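Local coordinates for genome polyprotein (Chicken sicinivirus JSY, PDB 6QWT) that probably copies the viral RNA genome as its 3Dpol RNA-dependent RNA polymerase, the part of the polyprotein present here, at residues 67-78 with 306-317. Sequence-based numbering, arbitrary orientation.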
loop_
_atom_site.group_PDB
_atom_site.type_symbol
_atom_site.label_atom_id
_atom_site.label_comp_id
_atom_site.label_asym_id
_atom_site.label_seq_id
_atom_site.Cartn_x
_atom_site.Cartn_y
_atom_site.Cartn_z
ATOM N N TRP A 67 2.899 -15.225 19.996
ATOM C CA TRP A 67 3.481 -16.547 19.862
ATOM C C TRP A 67 4.947 -16.501 20.294
ATOM O O TRP A 67 5.553 -15.428 20.334
ATOM C CB TRP A 67 3.328 -17.059 18.429
ATOM C CG TRP A 67 3.597 -16.071 17.334
ATOM C CD1 TRP A 67 4.752 -15.942 16.611
ATOM C CD2 TRP A 67 2.683 -15.105 16.801
ATOM N NE1 TRP A 67 4.617 -14.944 15.674
ATOM C CE2 TRP A 67 3.356 -14.414 15.771
ATOM C CE3 TRP A 67 1.364 -14.748 17.102
ATOM C CZ2 TRP A 67 2.753 -13.390 15.042
ATOM C CZ3 TRP A 67 0.770 -13.731 16.377
ATOM C CH2 TRP A 67 1.462 -13.066 15.360
ATOM N N PRO A 68 5.531 -17.654 20.653
ATOM C CA PRO A 68 6.846 -17.641 21.325
ATOM C C PRO A 68 7.934 -16.843 20.624
ATOM O O PRO A 68 8.797 -16.275 21.304
ATOM C CB PRO A 68 7.204 -19.131 21.388
ATOM C CG PRO A 68 5.895 -19.804 21.511
ATOM C CD PRO A 68 4.943 -19.007 20.652
ATOM N N SER A 69 7.930 -16.778 19.295
ATOM C CA SER A 69 8.970 -16.077 18.556
ATOM C C SER A 69 8.600 -14.639 18.214
ATOM O O SER A 69 9.399 -13.948 17.575
ATOM C CB SER A 69 9.310 -16.840 17.271
ATOM O OG SER A 69 8.223 -16.827 16.360
ATOM N N LEU A 70 7.421 -14.165 18.634
ATOM C CA LEU A 70 6.962 -12.842 18.216
ATOM C C LEU A 70 7.748 -11.730 18.905
ATOM O O LEU A 70 8.280 -10.832 18.239
ATOM C CB LEU A 70 5.463 -12.690 18.483
ATOM C CG LEU A 70 4.882 -11.324 18.099
ATOM C CD1 LEU A 70 5.229 -10.966 16.653
ATOM C CD2 LEU A 70 3.376 -11.288 18.317
ATOM N N ILE A 71 7.814 -11.759 20.240
ATOM C CA ILE A 71 8.589 -10.746 20.963
ATOM C C ILE A 71 10.054 -10.743 20.543
ATOM O O ILE A 71 10.612 -9.652 20.339
ATOM C CB ILE A 71 8.413 -10.927 22.482
ATOM C CG1 ILE A 71 6.938 -10.814 22.876
ATOM C CG2 ILE A 71 9.292 -9.931 23.244
ATOM C CD1 ILE A 71 6.523 -9.449 23.318
ATOM N N PRO A 72 10.738 -11.889 20.414
ATOM C CA PRO A 72 12.101 -11.844 19.856
ATOM C C PRO A 72 12.169 -11.190 18.485
ATOM O O PRO A 72 13.133 -10.470 18.198
ATOM C CB PRO A 72 12.499 -13.326 19.808
ATOM C CG PRO A 72 11.721 -13.947 20.905
ATOM C CD PRO A 72 10.398 -13.242 20.895
ATOM N N ALA A 73 11.166 -11.415 17.628
ATOM C CA ALA A 73 11.175 -10.792 16.308
ATOM C C ALA A 73 11.050 -9.280 16.413
ATOM O O ALA A 73 11.699 -8.543 15.663
ATOM C CB ALA A 73 10.051 -11.362 15.443
ATOM N N VAL A 74 10.219 -8.801 17.343
ATOM C CA VAL A 74 10.097 -7.363 17.570
ATOM C C VAL A 74 11.453 -6.769 17.940
ATOM O O VAL A 74 11.896 -5.772 17.357
ATOM C CB VAL A 74 9.040 -7.074 18.652
ATOM C CG1 VAL A 74 9.061 -5.602 19.033
ATOM C CG2 VAL A 74 7.656 -7.495 18.177
ATOM N N LYS A 75 12.133 -7.384 18.910
ATOM C CA LYS A 75 13.441 -6.891 19.330
ATOM C C LYS A 75 14.448 -6.952 18.190
ATOM O O LYS A 75 15.243 -6.024 18.006
ATOM C CB LYS A 75 13.941 -7.696 20.531
ATOM C CG LYS A 75 13.007 -7.661 21.731
ATOM C CD LYS A 75 12.817 -6.240 22.233
ATOM C CE LYS A 75 11.841 -6.187 23.393
ATOM N NZ LYS A 75 11.727 -4.806 23.940
ATOM N N LEU A 76 14.425 -8.034 17.410
ATOM C CA LEU A 76 15.370 -8.177 16.307
ATOM C C LEU A 76 15.179 -7.077 15.270
ATOM O O LEU A 76 16.149 -6.453 14.821
ATOM C CB LEU A 76 15.218 -9.554 15.663
ATOM C CG LEU A 76 16.176 -9.848 14.508
ATOM C CD1 LEU A 76 17.624 -9.700 14.964
ATOM C CD2 LEU A 76 15.920 -11.239 13.952
ATOM N N TYR A 77 13.928 -6.817 14.880
ATOM C CA TYR A 77 13.665 -5.806 13.860
ATOM C C TYR A 77 14.103 -4.422 14.329
ATOM O O TYR A 77 14.837 -3.720 13.625
ATOM C CB TYR A 77 12.183 -5.814 13.487
ATOM C CG TYR A 77 11.788 -4.678 12.574
ATOM C CD1 TYR A 77 12.199 -4.655 11.249
ATOM C CD2 TYR A 77 11.013 -3.622 13.040
ATOM C CE1 TYR A 77 11.852 -3.619 10.410
ATOM C CE2 TYR A 77 10.659 -2.576 12.206
ATOM C CZ TYR A 77 11.082 -2.583 10.890
ATOM O OH TYR A 77 10.744 -1.552 10.043
ATOM N N PHE A 78 13.677 -4.017 15.527
ATOM C CA PHE A 78 14.054 -2.700 16.027
ATOM C C PHE A 78 15.536 -2.603 16.357
ATOM O O PHE A 78 16.086 -1.496 16.348
ATOM C CB PHE A 78 13.221 -2.344 17.253
ATOM C CG PHE A 78 11.853 -1.834 16.914
ATOM C CD1 PHE A 78 11.660 -0.503 16.583
ATOM C CD2 PHE A 78 10.765 -2.691 16.903
ATOM C CE1 PHE A 78 10.401 -0.034 16.262
ATOM C CE2 PHE A 78 9.507 -2.231 16.584
ATOM C CZ PHE A 78 9.323 -0.900 16.267
ATOM N N MET A 306 6.339 -2.508 8.829
ATOM C CA MET A 306 6.911 -2.980 10.081
ATOM C C MET A 306 6.229 -4.259 10.544
ATOM O O MET A 306 6.903 -5.215 10.938
ATOM C CB MET A 306 6.822 -1.880 11.139
ATOM C CG MET A 306 7.483 -0.585 10.686
ATOM S SD MET A 306 7.421 0.768 11.878
ATOM C CE MET A 306 8.154 0.009 13.293
ATOM N N VAL A 307 4.895 -4.312 10.463
ATOM C CA VAL A 307 4.164 -5.532 10.806
ATOM C C VAL A 307 4.664 -6.704 9.969
ATOM O O VAL A 307 4.921 -7.799 10.482
ATOM C CB VAL A 307 2.650 -5.324 10.619
ATOM C CG1 VAL A 307 1.923 -6.669 10.620
ATOM C CG2 VAL A 307 2.098 -4.411 11.694
ATOM N N ASN A 308 4.802 -6.487 8.663
ATOM C CA ASN A 308 5.260 -7.553 7.780
ATOM C C ASN A 308 6.670 -8.007 8.143
ATOM O O ASN A 308 6.947 -9.211 8.194
ATOM C CB ASN A 308 5.197 -7.068 6.335
ATOM C CG ASN A 308 4.959 -8.186 5.357
ATOM O OD1 ASN A 308 5.218 -9.351 5.655
ATOM N ND2 ASN A 308 4.421 -7.845 4.192
ATOM N N ASN A 309 7.576 -7.057 8.395
ATOM C CA ASN A 309 8.937 -7.412 8.792
ATOM C C ASN A 309 8.930 -8.250 10.064
ATOM O O ASN A 309 9.584 -9.298 10.135
ATOM C CB ASN A 309 9.777 -6.148 8.990
ATOM C CG ASN A 309 10.483 -5.700 7.718
ATOM O OD1 ASN A 309 11.701 -5.849 7.579
ATOM N ND2 ASN A 309 9.721 -5.132 6.789
ATOM N N ILE A 310 8.179 -7.804 11.079
ATOM C CA ILE A 310 8.127 -8.515 12.356
ATOM C C ILE A 310 7.583 -9.925 12.161
ATOM O O ILE A 310 8.125 -10.902 12.694
ATOM C CB ILE A 310 7.276 -7.729 13.373
ATOM C CG1 ILE A 310 7.799 -6.300 13.536
ATOM C CG2 ILE A 310 7.221 -8.458 14.705
ATOM C CD1 ILE A 310 8.825 -6.132 14.588
ATOM N N SER A 311 6.495 -10.050 11.400
ATOM C CA SER A 311 5.861 -11.351 11.213
ATOM C C SER A 311 6.797 -12.325 10.509
ATOM O O SER A 311 6.954 -13.473 10.939
ATOM C CB SER A 311 4.556 -11.182 10.436
ATOM O OG SER A 311 3.709 -10.256 11.091
ATOM N N LEU A 312 7.437 -11.878 9.422
ATOM C CA LEU A 312 8.383 -12.735 8.708
ATOM C C LEU A 312 9.534 -13.163 9.607
ATOM O O LEU A 312 9.912 -14.341 9.626
ATOM C CB LEU A 312 8.919 -12.012 7.474
ATOM C CG LEU A 312 7.938 -11.769 6.329
ATOM C CD1 LEU A 312 8.436 -10.637 5.436
ATOM C CD2 LEU A 312 7.719 -13.045 5.524
ATOM N N LEU A 313 10.104 -12.218 10.359
ATOM C CA LEU A 313 11.199 -12.549 11.263
ATOM C C LEU A 313 10.759 -13.562 12.318
ATOM O O LEU A 313 11.530 -14.452 12.689
ATOM C CB LEU A 313 11.735 -11.276 11.920
ATOM C CG LEU A 313 12.538 -10.339 11.010
ATOM C CD1 LEU A 313 12.611 -8.933 11.585
ATOM C CD2 LEU A 313 13.937 -10.875 10.767
ATOM N N SER A 314 9.517 -13.453 12.803
ATOM C CA SER A 314 9.041 -14.412 13.798
ATOM C C SER A 314 8.929 -15.814 13.208
ATOM O O SER A 314 9.011 -16.807 13.941
ATOM C CB SER A 314 7.696 -13.960 14.381
ATOM O OG SER A 314 6.622 -14.263 13.507
ATOM N N ALA A 315 8.746 -15.912 11.890
ATOM C CA ALA A 315 8.738 -17.206 11.218
ATOM C C ALA A 315 10.152 -17.738 11.014
ATOM O O ALA A 315 10.412 -18.927 11.235
ATOM C CB ALA A 315 8.022 -17.093 9.869
ATOM N N MET A 316 11.072 -16.873 10.589
ATOM C CA MET A 316 12.438 -17.314 10.338
ATOM C C MET A 316 13.162 -17.658 11.636
ATOM O O MET A 316 14.030 -18.540 11.644
ATOM C CB MET A 316 13.186 -16.236 9.546
ATOM C CG MET A 316 12.444 -15.792 8.276
ATOM S SD MET A 316 13.230 -14.454 7.331
ATOM C CE MET A 316 14.104 -13.612 8.630
ATOM N N LEU A 317 12.798 -17.004 12.743
ATOM C CA LEU A 317 13.436 -17.278 14.025
ATOM C C LEU A 317 13.181 -18.698 14.516
ATOM O O LEU A 317 13.933 -19.189 15.364
ATOM C CB LEU A 317 12.958 -16.272 15.073
ATOM C CG LEU A 317 13.696 -14.933 15.070
ATOM C CD1 LEU A 317 12.980 -13.931 15.960
ATOM C CD2 LEU A 317 15.143 -15.120 15.504
#
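In this picornaviral polymerase, Ala73 of an N-terminal helix packs on Ser314 near the C-terminal end of the helix of sequence motif B, a palm-domain helix ahead of the YGDD hairpin. The 70-78 and 306-316 axes approach to 8.1 Å at 121°, and the closest CA pair, Ala73 and Ser314, is 4.9 Å apart. The small side chain permits this: Ala73 CB lies 3.4 Å from Ile310 O, directly on the backbone.

Two knobs interlock, one at the crossing and one a turn farther on. Ile310 fits among Leu70, Ala73, Val74 and Tyr77. Its CG2 meets Val74 CG2, while CG1, beside the backbone N, carries CD1 to 3.5 Å from Val74 CA, tighter than usual for carbons. Tyr77, with CG anti to its backbone N (chi1 172°), enters the hole formed by Met306, Asn309, Ile310 and Leu313. Met306 CE reaches the edge of that ring near its plane and also lies 3.3 Å from Phe78 CZ. Asn309 CB approaches Tyr77 CE1 obliquely at 3.6 Å; the polar ends of both residues are bonded beyond the two segments, Tyr77 OH to Tyr204 O and Asn309 ND2 to Gly205 O.

At the other end the contact is polar. Trp67 NE1 donates to Ser314 OG nearly straight (171°, 3.0 Å), the acceptor lying in the indole plane. Ser314 OG itself donates to Ser311 O, and Ser69 OG donates to Ser314 O, tilted from the carbonyl plane, at a short 2.5 Å whose exact value is doubtful. Ser314 thus receives both hydrogen bonds between the segments, one on its hydroxyl and one on its carbonyl, which implies that directional bonds tie the turn leading into helix 70-78 to Ser314, whereas apolar packing accounts for the rest of the contact.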